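PDB 4P25: major capsid protein from Norovirus Hu/GI.7/TCH-060/USA/2003, which builds the norovirus capsid and, through its protruding domain, binds the Lewis Y histo-blood group antigen, probably for attachment to host glycans. Local coordinates for residues A[22-27]-A[207-212]; A[65-70]-A[100-105]; A[80-85]-A[141-146]; A[108-113]-A[159-164]. One frame throughout, in Å; residues are numbered along the deposited sequence.

Interaction 1. Residues A[22-27]-A[207-212]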
loop_
_atom_site.group_PDB
_atom_site.type_symbol
_atom_site.label_atom_id
_atom_site.label_comp_id
_atom_site.label_asym_id
_atom_site.label_seq_id
_atom_site.Cartn_x
_atom_site.Cartn_y
_atom_site.Cartn_z
ATOM N N ARG A 22 -9.337 -3.176 2.379
ATOM C CA ARG A 22 -9.733 -3.351 3.783
ATOM C C ARG A 22 -8.631 -3.925 4.678
ATOM O O ARG A 22 -8.673 -3.769 5.899
ATOM C CB ARG A 22 -11.021 -4.182 3.900
ATOM C CG ARG A 22 -12.257 -3.459 3.345
ATOM C CD ARG A 22 -13.517 -4.326 3.433
ATOM N NE ARG A 22 -14.015 -4.443 4.803
ATOM C CZ ARG A 22 -14.422 -5.578 5.367
ATOM N NH1 ARG A 22 -14.392 -6.723 4.694
ATOM N NH2 ARG A 22 -14.867 -5.567 6.616
ATOM N N VAL A 23 -7.647 -4.583 4.071
ATOM C CA VAL A 23 -6.451 -5.029 4.784
ATOM C C VAL A 23 -5.234 -4.789 3.899
ATOM O O VAL A 23 -5.370 -4.718 2.674
ATOM C CB VAL A 23 -6.518 -6.533 5.198
ATOM C CG1 VAL A 23 -7.486 -6.745 6.366
ATOM C CG2 VAL A 23 -6.859 -7.424 3.996
ATOM N N PRO A 24 -4.043 -4.645 4.503
ATOM C CA PRO A 24 -2.816 -4.445 3.720
ATOM C C PRO A 24 -2.331 -5.757 3.108
ATOM O O PRO A 24 -1.481 -6.452 3.669
ATOM C CB PRO A 24 -1.821 -3.915 4.759
ATOM C CG PRO A 24 -2.308 -4.452 6.061
ATOM C CD PRO A 24 -3.808 -4.516 5.952
ATOM N N ALA A 25 -2.894 -6.083 1.954
ATOM C CA ALA A 25 -2.642 -7.356 1.297
ATOM C C ALA A 25 -2.962 -7.190 -0.174
ATOM O O ALA A 25 -3.636 -6.235 -0.566
ATOM C CB ALA A 25 -3.517 -8.450 1.904
ATOM N N MET A 26 -2.483 -8.127 -0.985
ATOM C CA MET A 26 -2.788 -8.117 -2.404
ATOM C C MET A 26 -4.008 -8.987 -2.683
ATOM O O MET A 26 -4.301 -9.932 -1.949
ATOM C CB MET A 26 -1.583 -8.599 -3.205
ATOM C CG MET A 26 -0.351 -7.748 -2.980
ATOM S SD MET A 26 -0.666 -6.003 -3.334
ATOM C CE MET A 26 -0.904 -6.118 -5.103
ATOM N N ILE A 27 -4.723 -8.659 -3.749
ATOM C CA ILE A 27 -5.877 -9.458 -4.147
ATOM C C ILE A 27 -5.437 -10.795 -4.732
ATOM O O ILE A 27 -4.534 -10.849 -5.571
ATOM C CB ILE A 27 -6.769 -8.689 -5.130
ATOM C CG1 ILE A 27 -7.357 -7.471 -4.412
ATOM C CG2 ILE A 27 -7.890 -9.588 -5.665
ATOM C CD1 ILE A 27 -8.068 -6.506 -5.313
ATOM N N SER A 207 -8.481 -11.421 -0.262
ATOM C CA SER A 207 -7.066 -11.496 0.082
ATOM C C SER A 207 -6.802 -12.479 1.209
ATOM O O SER A 207 -7.563 -12.544 2.176
ATOM C CB SER A 207 -6.538 -10.124 0.520
ATOM O OG SER A 207 -6.542 -9.203 -0.553
ATOM N N ASP A 208 -5.713 -13.230 1.090
ATOM C CA ASP A 208 -5.168 -13.958 2.227
ATOM C C ASP A 208 -4.813 -12.970 3.333
ATOM O O ASP A 208 -4.222 -11.918 3.074
ATOM C CB ASP A 208 -3.903 -14.719 1.828
ATOM C CG ASP A 208 -4.165 -15.791 0.796
ATOM O OD1 ASP A 208 -5.222 -16.451 0.877
ATOM O OD2 ASP A 208 -3.305 -15.978 -0.090
ATOM N N PHE A 209 -5.175 -13.313 4.563
ATOM C CA PHE A 209 -4.871 -12.481 5.715
ATOM C C PHE A 209 -5.009 -13.358 6.947
ATOM O O PHE A 209 -5.850 -14.257 6.970
ATOM C CB PHE A 209 -5.827 -11.285 5.789
ATOM C CG PHE A 209 -5.380 -10.217 6.749
ATOM C CD1 PHE A 209 -4.391 -9.322 6.391
ATOM C CD2 PHE A 209 -5.946 -10.116 8.009
ATOM C CE1 PHE A 209 -3.968 -8.342 7.271
ATOM C CE2 PHE A 209 -5.530 -9.138 8.892
ATOM C CZ PHE A 209 -4.537 -8.252 8.520
ATOM N N PRO A 210 -4.170 -13.124 7.967
ATOM C CA PRO A 210 -4.277 -14.002 9.140
ATOM C C PRO A 210 -5.531 -13.738 9.969
ATOM O O PRO A 210 -5.573 -12.850 10.823
ATOM C CB PRO A 210 -2.999 -13.701 9.933
ATOM C CG PRO A 210 -2.555 -12.365 9.460
ATOM C CD PRO A 210 -2.984 -12.250 8.031
ATOM N N ILE A 211 -6.557 -14.531 9.681
ATOM C CA ILE A 211 -7.788 -14.541 10.443
ATOM C C ILE A 211 -7.766 -15.819 11.251
ATOM O O ILE A 211 -7.859 -16.916 10.697
ATOM C CB ILE A 211 -9.005 -14.566 9.513
ATOM C CG1 ILE A 211 -9.039 -13.301 8.653
ATOM C CG2 ILE A 211 -10.295 -14.730 10.307
ATOM C CD1 ILE A 211 -10.063 -13.357 7.556
ATOM N N VAL A 212 -7.615 -15.687 12.560
ATOM C CA VAL A 212 -7.561 -16.862 13.408
ATOM C C VAL A 212 -8.980 -17.286 13.763
ATOM O O VAL A 212 -9.771 -16.478 14.251
ATOM C CB VAL A 212 -6.726 -16.602 14.673
ATOM C CG1 VAL A 212 -6.753 -17.811 15.590
ATOM C CG2 VAL A 212 -5.294 -16.256 14.283
HETATM O O HOH W 1 -3.828 -12.483 -1.044
#
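Val-23 and Phe-209 form the dense half of this contact, where a branched aliphatic side chain is set over an aromatic face. CG1 of Val-23, anti to the carbonyl carbon (chi1 -74°), stands 3.8 Å from the centroid of the Phe-209 ring and only 3° off its normal, a CH-pi contact over the middle of the face. CB of Val-23, placed by the backbone, lies 3.7 Å from Phe-209 CD1. Pro-210 CD lies against the opposite face, and the ring is thus held between two aliphatic groups. Pro-24, at the centre of an inverse gamma turn, adds a lighter touch on Phe-209, and the methyl of Ala-25 rests 3.7 Å from Ser-207 CB.

Further along the loop, apolar packing gives way to polar chemistry and water. The carbonyl O of Met-26 takes a hydrogen bond of 2.7 Å from Ser-207 OG, which approaches from well above the carbonyl plane (65° out of it). A water donates to the same Met-26 O at 2.7 Å and accepts from Asp-208 N at 2.9 Å, linking the two backbones. Here Met-26 and Asp-208 are partly exposed and pack on Ser-60 and Val-116 of the second subunit, respectively, while Asn-20 gives Ser-207 OG a further bond.

The contact joins the loop before strand 29-31 to the end of strand 201-208. Its chemistry implies two kinds of hold: apolar and CH-pi packing keeps the buried ring between Val-23 and Pro-210, whereas at the wetter end Met-26 O is gripped by a hydroxyl and by a water that also ties in Asp-208 N.

Interaction 2. Residues A[65-70]-A[100-105]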
loop_
_atom_site.group_PDB
_atom_site.type_symbol
_atom_site.label_atom_id
_atom_site.label_comp_id
_atom_site.label_asym_id
_atom_site.label_seq_id
_atom_site.Cartn_x
_atom_site.Cartn_y
_atom_site.Cartn_z
ATOM N N ALA A 65 -6.308 0.172 6.862
ATOM C CA ALA A 65 -6.322 -0.565 8.141
ATOM C C ALA A 65 -5.143 -0.212 9.041
ATOM O O ALA A 65 -4.461 -1.093 9.577
ATOM C CB ALA A 65 -6.401 -2.081 7.915
ATOM N N ARG A 66 -4.915 1.085 9.210
ATOM C CA ARG A 66 -3.861 1.565 10.086
ATOM C C ARG A 66 -4.458 2.428 11.180
ATOM O O ARG A 66 -5.580 2.925 11.046
ATOM C CB ARG A 66 -2.809 2.327 9.286
ATOM C CG ARG A 66 -2.218 1.472 8.174
ATOM C CD ARG A 66 -1.062 2.156 7.521
ATOM N NE ARG A 66 0.110 2.146 8.384
ATOM C CZ ARG A 66 1.183 2.905 8.191
ATOM N NH1 ARG A 66 1.226 3.749 7.165
ATOM N NH2 ARG A 66 2.206 2.831 9.032
ATOM N N ILE A 67 -3.716 2.560 12.277
ATOM C CA ILE A 67 -4.167 3.296 13.450
ATOM C C ILE A 67 -3.021 4.141 13.977
ATOM O O ILE A 67 -1.864 3.702 13.991
ATOM C CB ILE A 67 -4.636 2.339 14.572
ATOM C CG1 ILE A 67 -5.819 1.486 14.107
ATOM C CG2 ILE A 67 -5.035 3.118 15.821
ATOM C CD1 ILE A 67 -6.270 0.462 15.126
ATOM N N ARG A 68 -3.335 5.360 14.395
ATOM C CA ARG A 68 -2.352 6.199 15.066
ATOM C C ARG A 68 -3.016 6.882 16.249
ATOM O O ARG A 68 -4.179 7.277 16.179
ATOM C CB ARG A 68 -1.760 7.237 14.108
ATOM C CG ARG A 68 -0.602 8.024 14.717
ATOM C CD ARG A 68 0.081 8.893 13.680
ATOM N NE ARG A 68 1.193 9.658 14.247
ATOM C CZ ARG A 68 2.121 10.276 13.520
ATOM N NH1 ARG A 68 2.085 10.208 12.189
ATOM N NH2 ARG A 68 3.095 10.952 14.115
ATOM N N GLY A 69 -2.276 7.013 17.341
ATOM C CA GLY A 69 -2.812 7.692 18.504
ATOM C C GLY A 69 -1.805 7.842 19.617
ATOM O O GLY A 69 -0.690 7.321 19.560
ATOM N N LYS A 70 -2.212 8.577 20.641
ATOM C CA LYS A 70 -1.372 8.784 21.809
ATOM C C LYS A 70 -1.843 7.939 22.978
ATOM O O LYS A 70 -3.023 7.943 23.329
ATOM C CB LYS A 70 -1.346 10.263 22.178
ATOM C CG LYS A 70 -0.626 11.083 21.129
ATOM C CD LYS A 70 -0.818 12.573 21.301
ATOM C CE LYS A 70 0.005 13.310 20.263
ATOM N NZ LYS A 70 -0.152 12.714 18.904
ATOM N N GLY A 100 -8.697 5.596 7.140
ATOM C CA GLY A 100 -7.898 4.388 7.102
ATOM C C GLY A 100 -8.130 3.435 8.266
ATOM O O GLY A 100 -7.641 2.309 8.238
ATOM N N PHE A 101 -8.866 3.872 9.285
ATOM C CA PHE A 101 -9.142 3.037 10.449
ATOM C C PHE A 101 -9.728 1.694 9.998
ATOM O O PHE A 101 -10.579 1.669 9.103
ATOM C CB PHE A 101 -10.121 3.767 11.382
ATOM C CG PHE A 101 -10.165 3.210 12.779
ATOM C CD1 PHE A 101 -9.189 3.554 13.697
ATOM C CD2 PHE A 101 -11.186 2.359 13.171
ATOM C CE1 PHE A 101 -9.223 3.050 14.995
ATOM C CE2 PHE A 101 -11.228 1.850 14.466
ATOM C CZ PHE A 101 -10.244 2.199 15.376
ATOM N N PRO A 102 -9.275 0.575 10.592
ATOM C CA PRO A 102 -9.779 -0.725 10.116
ATOM C C PRO A 102 -11.291 -0.866 10.260
ATOM O O PRO A 102 -11.893 -0.245 11.146
ATOM C CB PRO A 102 -9.077 -1.736 11.033
ATOM C CG PRO A 102 -7.863 -1.014 11.568
ATOM C CD PRO A 102 -8.277 0.430 11.672
ATOM N N ASP A 103 -11.893 -1.678 9.394
ATOM C CA ASP A 103 -13.339 -1.891 9.425
ATOM C C ASP A 103 -13.723 -3.366 9.479
ATOM O O ASP A 103 -14.800 -3.760 9.022
ATOM C CB ASP A 103 -14.035 -1.180 8.250
ATOM C CG ASP A 103 -13.881 -1.923 6.925
ATOM O OD1 ASP A 103 -12.949 -2.741 6.785
ATOM O OD2 ASP A 103 -14.695 -1.673 6.012
ATOM N N ILE A 104 -12.845 -4.186 10.044
ATOM C CA ILE A 104 -13.147 -5.605 10.202
ATOM C C ILE A 104 -13.929 -5.773 11.504
ATOM O O ILE A 104 -13.370 -5.682 12.599
ATOM C CB ILE A 104 -11.862 -6.462 10.213
ATOM C CG1 ILE A 104 -10.880 -5.980 9.134
ATOM C CG2 ILE A 104 -12.194 -7.937 10.042
ATOM C CD1 ILE A 104 -11.420 -6.027 7.709
ATOM N N GLY A 105 -15.231 -6.001 11.386
ATOM C CA GLY A 105 -16.097 -5.949 12.550
ATOM C C GLY A 105 -16.144 -7.190 13.413
ATOM O O GLY A 105 -15.774 -8.282 12.979
#
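Gly-100 O is the acceptor on which Ala-65 and Arg-66 converge. The N-H of Arg-66 makes the sounder bond, 3.1 Å from Arg-66 N to Gly-100 O with an angle of 143° at the hydrogen. Ala-65 N lies nearer, 2.9 Å from Gly-100 O, yet at 115° its bond is bent and weak. One loop carbonyl therefore serves two successive amides where the chain enters strand 66-73, in the antiparallel sheet of the glycan-binding part of the P domain. Ala-65 itself takes up left-handed helical backbone angles just before that strand starts. Around these bonds the packing is apolar: Ile-67, with CG1 anti to its carbonyl carbon (chi1 -61°), brings CG1 to 3.6 Å from Pro-102 CD and 3.8 Å from Phe-101 CE1. Pro-102 CG in turn lies 3.8 Å from Ala-65 CA, and Arg-66 O has Phe-101 CA as a close carbon neighbour at 3.6 Å. Several other polar groups are satisfied outside the two segments: the backbone of Ala-65 bonds to that of Leu-159, Arg-66 NH1 to Ser-62 O, and Phe-101 O accepts from Asn-44 ND2. Asp-103 pairs with Arg-22 in a salt bridge and also accepts the backbone N-H groups of Gln-43 and Asn-44.

Interaction 3. Residues A[80-85]-A[141-146]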
loop_
_atom_site.group_PDB
_atom_site.type_symbol
_atom_site.label_atom_id
_atom_site.label_comp_id
_atom_site.label_asym_id
_atom_site.label_seq_id
_atom_site.Cartn_x
_atom_site.Cartn_y
_atom_site.Cartn_z
ATOM N N LEU A 80 -5.691 4.421 23.483
ATOM C CA LEU A 80 -5.165 5.379 22.512
ATOM C C LEU A 80 -6.149 6.512 22.287
ATOM O O LEU A 80 -7.331 6.271 22.023
ATOM C CB LEU A 80 -4.907 4.710 21.156
ATOM C CG LEU A 80 -3.708 3.800 20.925
ATOM C CD1 LEU A 80 -3.641 3.454 19.438
ATOM C CD2 LEU A 80 -2.411 4.456 21.381
ATOM N N ASN A 81 -5.660 7.745 22.394
ATOM C CA ASN A 81 -6.406 8.898 21.926
ATOM C C ASN A 81 -6.031 9.081 20.469
ATOM O O ASN A 81 -4.902 9.456 20.149
ATOM C CB ASN A 81 -6.067 10.152 22.733
ATOM C CG ASN A 81 -6.724 10.171 24.103
ATOM O OD1 ASN A 81 -6.083 10.486 25.105
ATOM N ND2 ASN A 81 -8.009 9.837 24.150
ATOM N N LEU A 82 -6.975 8.790 19.588
ATOM C CA LEU A 82 -6.679 8.672 18.160
ATOM C C LEU A 82 -6.334 9.998 17.485
ATOM O O LEU A 82 -6.855 11.050 17.850
ATOM C CB LEU A 82 -7.851 8.015 17.429
ATOM C CG LEU A 82 -8.235 6.603 17.885
ATOM C CD1 LEU A 82 -9.458 6.085 17.127
ATOM C CD2 LEU A 82 -7.048 5.648 17.744
ATOM N N THR A 83 -5.431 9.932 16.508
ATOM C CA THR A 83 -5.208 11.032 15.579
ATOM C C THR A 83 -5.374 10.499 14.161
ATOM O O THR A 83 -5.535 9.295 13.967
ATOM C CB THR A 83 -3.788 11.628 15.713
ATOM O OG1 THR A 83 -2.810 10.643 15.350
ATOM C CG2 THR A 83 -3.533 12.105 17.143
ATOM N N GLU A 84 -5.323 11.383 13.168
ATOM C CA GLU A 84 -5.210 10.923 11.793
ATOM C C GLU A 84 -3.825 10.291 11.632
ATOM O O GLU A 84 -2.928 10.516 12.456
ATOM C CB GLU A 84 -5.415 12.080 10.808
ATOM C CG GLU A 84 -6.770 12.781 10.935
ATOM C CD GLU A 84 -7.946 11.926 10.468
ATOM O OE1 GLU A 84 -7.722 10.888 9.803
ATOM O OE2 GLU A 84 -9.104 12.297 10.775
ATOM N N LEU A 85 -3.651 9.495 10.582
ATOM C CA LEU A 85 -2.402 8.754 10.371
ATOM C C LEU A 85 -1.182 9.652 10.156
ATOM O O LEU A 85 -0.044 9.227 10.384
ATOM C CB LEU A 85 -2.546 7.783 9.203
ATOM C CG LEU A 85 -3.590 6.675 9.383
ATOM C CD1 LEU A 85 -3.766 5.886 8.092
ATOM C CD2 LEU A 85 -3.217 5.756 10.549
ATOM N N GLY A 141 -13.068 8.922 19.058
ATOM C CA GLY A 141 -11.635 9.095 18.925
ATOM C C GLY A 141 -10.815 8.416 20.004
ATOM O O GLY A 141 -9.702 8.843 20.293
ATOM N N SER A 142 -11.355 7.361 20.606
ATOM C CA SER A 142 -10.570 6.593 21.564
ATOM C C SER A 142 -10.898 5.109 21.538
ATOM O O SER A 142 -12.047 4.709 21.327
ATOM C CB SER A 142 -10.725 7.149 22.983
ATOM O OG SER A 142 -12.034 6.949 23.476
ATOM N N ILE A 143 -9.866 4.296 21.742
ATOM C CA ILE A 143 -10.036 2.864 21.934
ATOM C C ILE A 143 -9.158 2.442 23.094
ATOM O O ILE A 143 -8.250 3.176 23.494
ATOM C CB ILE A 143 -9.645 2.053 20.677
ATOM C CG1 ILE A 143 -8.165 2.267 20.332
ATOM C CG2 ILE A 143 -10.559 2.396 19.503
ATOM C CD1 ILE A 143 -7.697 1.482 19.124
ATOM N N GLU A 144 -9.430 1.271 23.655
ATOM C CA GLU A 144 -8.559 0.733 24.686
ATOM C C GLU A 144 -7.828 -0.494 24.162
ATOM O O GLU A 144 -8.223 -1.075 23.154
ATOM C CB GLU A 144 -9.343 0.428 25.965
ATOM C CG GLU A 144 -9.976 1.692 26.558
ATOM C CD GLU A 144 -10.475 1.525 27.987
ATOM O OE1 GLU A 144 -10.295 0.440 28.574
ATOM O OE2 GLU A 144 -11.053 2.499 28.517
ATOM N N PHE A 145 -6.738 -0.858 24.827
ATOM C CA PHE A 145 -5.974 -2.037 24.434
ATOM C C PHE A 145 -5.264 -2.655 25.626
ATOM O O PHE A 145 -5.099 -2.019 26.674
ATOM C CB PHE A 145 -4.946 -1.699 23.330
ATOM C CG PHE A 145 -3.840 -0.771 23.781
ATOM C CD1 PHE A 145 -2.705 -1.267 24.409
ATOM C CD2 PHE A 145 -3.931 0.598 23.560
ATOM C CE1 PHE A 145 -1.688 -0.411 24.831
ATOM C CE2 PHE A 145 -2.918 1.455 23.973
ATOM C CZ PHE A 145 -1.794 0.947 24.605
ATOM N N THR A 146 -4.857 -3.904 25.462
ATOM C CA THR A 146 -3.888 -4.509 26.356
ATOM C C THR A 146 -2.673 -4.822 25.496
ATOM O O THR A 146 -2.795 -4.952 24.270
ATOM C CB THR A 146 -4.427 -5.794 27.032
ATOM O OG1 THR A 146 -4.827 -6.742 26.036
ATOM C CG2 THR A 146 -5.618 -5.472 27.933
#
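The Phe-145 ring meets Leu-80 obliquely: Leu-80 CG sits 3.9 Å from Phe-145 CE2, and the two side chains run at about a right angle. A chi1 of 66° places the ring carbon CG of Phe-145 between its own backbone N and carbonyl carbon, which lets the ring reach back over the neighbouring strand. Backbone bonds join the two chains beside it. Ile-143 N lies 3.2 Å from Leu-80 O; the return bond from Leu-80 N to Ile-143 O is shorter, 2.8 Å. Leu-82 N reaches Gly-141 O, also at 2.8 Å, and CB and CG of Leu-82 pack against the same Gly-141 carbonyl. Ser-142 CA makes a CA-H...O contact of 3.3 Å with Leu-80 O.

These bonds define an antiparallel pairing, Leu-80 with Ile-143 as the hydrogen-bonded pair and Asn-81 with Ser-142 as the non-hydrogen-bonded one. Leu-80 CB and Ile-143 CG1 touch at 4.2 Å on the apolar face; Asn-81 and Ser-142 occupy the other. Gly-141 and Ser-142 also form a G1 beta bulge, against a residue outside this strand pair.

Strand 142-144 thereby becomes an outermost strand of the six-stranded sheet within this chain, with strand 78-83 between it and strand 66-73. Leu-80 and Phe-145 both pack on Leu-128, and Thr-146 bonds through its backbone to Asp-129, consistent with the sheet curling round towards strand 125-130.

Interaction 4. Residues A[108-113]-A[159-164]. With GAL (beta-D-galactopyranose), chain E; FUC (alpha-L-fucopyranose), chain B.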
loop_
_atom_site.group_PDB
_atom_site.type_symbol
_atom_site.label_atom_id
_atom_site.label_comp_id
_atom_site.label_asym_id
_atom_site.label_seq_id
_atom_site.Cartn_x
_atom_site.Cartn_y
_atom_site.Cartn_z
ATOM N N ASP A 108 -11.532 -9.385 17.808
ATOM C CA ASP A 108 -10.366 -8.737 18.379
ATOM C C ASP A 108 -9.400 -8.350 17.269
ATOM O O ASP A 108 -9.243 -9.076 16.280
ATOM C CB ASP A 108 -9.654 -9.665 19.360
ATOM C CG ASP A 108 -10.270 -9.649 20.748
ATOM O OD1 ASP A 108 -11.449 -9.257 20.905
ATOM O OD2 ASP A 108 -9.558 -10.058 21.689
ATOM N N TRP A 109 -8.760 -7.199 17.432
ATOM C CA TRP A 109 -7.691 -6.773 16.547
ATOM C C TRP A 109 -6.355 -6.891 17.251
ATOM O O TRP A 109 -6.267 -6.735 18.466
ATOM C CB TRP A 109 -7.878 -5.316 16.127
ATOM C CG TRP A 109 -9.072 -5.060 15.281
ATOM C CD1 TRP A 109 -9.878 -5.985 14.680
ATOM C CD2 TRP A 109 -9.597 -3.779 14.932
ATOM N NE1 TRP A 109 -10.878 -5.349 13.977
ATOM C CE2 TRP A 109 -10.728 -3.993 14.119
ATOM C CE3 TRP A 109 -9.222 -2.463 15.233
ATOM C CZ2 TRP A 109 -11.485 -2.941 13.599
ATOM C CZ3 TRP A 109 -9.972 -1.421 14.720
ATOM C CH2 TRP A 109 -11.094 -1.664 13.917
ATOM N N HIS A 110 -5.313 -7.155 16.474
ATOM C CA HIS A 110 -3.958 -7.156 16.987
ATOM C C HIS A 110 -3.140 -6.285 16.057
ATOM O O HIS A 110 -2.925 -6.622 14.893
ATOM C CB HIS A 110 -3.455 -8.590 17.078
ATOM C CG HIS A 110 -4.383 -9.475 17.851
ATOM N ND1 HIS A 110 -5.301 -10.304 17.241
ATOM C CD2 HIS A 110 -4.490 -9.711 19.182
ATOM C CE1 HIS A 110 -5.954 -10.988 18.165
ATOM N NE2 HIS A 110 -5.479 -10.647 19.350
ATOM N N VAL A 111 -2.726 -5.134 16.581
ATOM C CA VAL A 111 -2.210 -4.038 15.771
ATOM C C VAL A 111 -0.764 -3.799 16.142
ATOM O O VAL A 111 -0.446 -3.584 17.314
ATOM C CB VAL A 111 -3.015 -2.749 16.054
ATOM C CG1 VAL A 111 -2.562 -1.615 15.140
ATOM C CG2 VAL A 111 -4.517 -3.001 15.898
ATOM N N SER A 112 0.124 -3.844 15.153
ATOM C CA SER A 112 1.553 -3.678 15.424
ATOM C C SER A 112 1.989 -2.238 15.221
ATOM O O SER A 112 1.943 -1.719 14.101
ATOM C CB SER A 112 2.379 -4.602 14.540
ATOM O OG SER A 112 3.740 -4.548 14.930
ATOM N N THR A 113 2.417 -1.595 16.306
ATOM C CA THR A 113 2.768 -0.174 16.254
ATOM C C THR A 113 4.209 0.124 16.668
ATOM O O THR A 113 4.850 -0.661 17.376
ATOM C CB THR A 113 1.836 0.669 17.144
ATOM O OG1 THR A 113 2.036 0.328 18.518
ATOM C CG2 THR A 113 0.387 0.425 16.785
ATOM N N LEU A 159 -2.920 -3.004 11.324
ATOM C CA LEU A 159 -3.589 -4.245 11.711
ATOM C C LEU A 159 -2.767 -5.440 11.243
ATOM O O LEU A 159 -2.487 -5.574 10.050
ATOM C CB LEU A 159 -4.988 -4.303 11.093
ATOM C CG LEU A 159 -5.845 -5.510 11.483
ATOM C CD1 LEU A 159 -6.149 -5.488 12.973
ATOM C CD2 LEU A 159 -7.127 -5.537 10.664
ATOM N N ALA A 160 -2.386 -6.305 12.181
ATOM C CA ALA A 160 -1.544 -7.459 11.868
ATOM C C ALA A 160 -2.338 -8.753 11.704
ATOM O O ALA A 160 -2.074 -9.536 10.793
ATOM C CB ALA A 160 -0.469 -7.634 12.930
ATOM N N TRP A 161 -3.289 -8.978 12.607
ATOM C CA TRP A 161 -4.151 -10.156 12.560
ATOM C C TRP A 161 -5.409 -9.955 13.396
ATOM O O TRP A 161 -5.482 -9.024 14.193
ATOM C CB TRP A 161 -3.408 -11.441 12.966
ATOM C CG TRP A 161 -2.749 -11.466 14.342
ATOM C CD1 TRP A 161 -1.594 -10.837 14.706
ATOM C CD2 TRP A 161 -3.172 -12.215 15.493
ATOM N NE1 TRP A 161 -1.287 -11.119 16.018
ATOM C CE2 TRP A 161 -2.242 -11.967 16.524
ATOM C CE3 TRP A 161 -4.260 -13.059 15.758
ATOM C CZ2 TRP A 161 -2.360 -12.531 17.796
ATOM C CZ3 TRP A 161 -4.371 -13.630 17.030
ATOM C CH2 TRP A 161 -3.428 -13.357 18.027
ATOM N N VAL A 162 -6.400 -10.819 13.194
ATOM C CA VAL A 162 -7.650 -10.736 13.947
ATOM C C VAL A 162 -7.997 -12.091 14.558
ATOM O O VAL A 162 -7.547 -13.128 14.075
ATOM C CB VAL A 162 -8.823 -10.237 13.068
ATOM C CG1 VAL A 162 -8.535 -8.841 12.538
ATOM C CG2 VAL A 162 -9.095 -11.207 11.922
ATOM N N SER A 163 -8.792 -12.076 15.625
ATOM C CA SER A 163 -9.174 -13.297 16.331
ATOM C C SER A 163 -10.575 -13.117 16.935
ATOM O O SER A 163 -11.076 -11.992 16.986
ATOM C CB SER A 163 -8.130 -13.628 17.406
ATOM O OG SER A 163 -8.071 -12.615 18.393
ATOM N N PRO A 164 -11.224 -14.218 17.368
ATOM C CA PRO A 164 -12.594 -14.113 17.890
ATOM C C PRO A 164 -12.725 -13.209 19.120
ATOM O O PRO A 164 -11.800 -13.110 19.924
ATOM C CB PRO A 164 -12.931 -15.561 18.269
ATOM C CG PRO A 164 -12.074 -16.383 17.388
ATOM C CD PRO A 164 -10.788 -15.625 17.275
HETATM C C1 GAL E . -7.314 -15.067 23.156
HETATM C C2 GAL E . -6.873 -13.931 22.247
HETATM C C3 GAL E . -7.938 -12.847 22.236
HETATM C C4 GAL E . -9.279 -13.457 21.862
HETATM C C5 GAL E . -9.586 -14.619 22.792
HETATM C C6 GAL E . -10.932 -15.237 22.409
HETATM O O2 GAL E . -5.637 -13.384 22.729
HETATM O O3 GAL E . -7.586 -11.838 21.278
HETATM O O4 GAL E . -9.229 -13.927 20.507
HETATM O O5 GAL E . -8.554 -15.609 22.677
HETATM O O6 GAL E . -11.384 -16.088 23.466
HETATM C C1 FUC B . -4.730 -13.207 21.630
HETATM C C2 FUC B . -3.579 -12.313 22.062
HETATM C C3 FUC B . -2.838 -12.964 23.217
HETATM C C4 FUC B . -2.418 -14.371 22.823
HETATM C C5 FUC B . -3.634 -15.150 22.349
HETATM C C6 FUC B . -3.209 -16.562 21.946
HETATM O O2 FUC B . -4.092 -11.040 22.478
HETATM O O3 FUC B . -1.673 -12.188 23.536
HETATM O O4 FUC B . -1.450 -14.303 21.765
HETATM O O5 FUC B . -4.219 -14.484 21.221
#
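His-110 and Trp-161 stack because their first torsions send both rings to the same place: His-110 CG is anti to its carbonyl carbon (chi1 -53°), while Trp-161 CG takes the crowded position between backbone N and carbonyl carbon (chi1 57°). They project from one face of an antiparallel strand pair carrying a classic beta bulge, in which Ala-160 and Trp-161 both face His-110. The centroids of the imidazole and the six-membered indole ring are 3.5 Å apart, with planes at 16°, and His-110 CB makes a CH-pi contact over the five-membered ring. Ala-160 N bonds to His-110 O at 2.8 Å, and Trp-161 N adds a weak bond to that oxygen. On the other face Leu-159 CD1 packs 3.6 Å from Trp-109 CB; the indole N-H of Trp-109 is taken by Ile-104 O. The stack forms one wall of the glycan pocket, which Arg-127 and Asp-129 help to complete. With its ring so backed, His-110 directs NE2 to galactose O3 at 3.1 Å. The same O3 donates to Asp-108 OD2 at 2.7 Å, and Lys-131 pairs with OD1, which would stabilise the carboxylate. Fucose O5 lies in the plane of the Trp-161 ring, at its edge, 3.5 Å from CH2.

From the N terminus, interaction 1 opens first, at 22-27, and closes last, at 207-212, so the loop it makes encloses the other three. Within it, interaction 2 joins 65-70 to 100-105 and crosses interaction 3, whose segment 80-85 lies inside that loop while its partner 141-146 lies beyond. Interaction 4 begins after interaction 2 has closed and crosses interaction 3 in its turn. Interactions 2, 3 and 4 share the six-stranded sheet: strand 66-73 runs between 78-83 and 154-163. Interaction 1 brings the early loop against the end of strand 201-208; just beyond that strand, the backbones of Pro-210 and Val-212 probably bond to Val-162 of interaction 4.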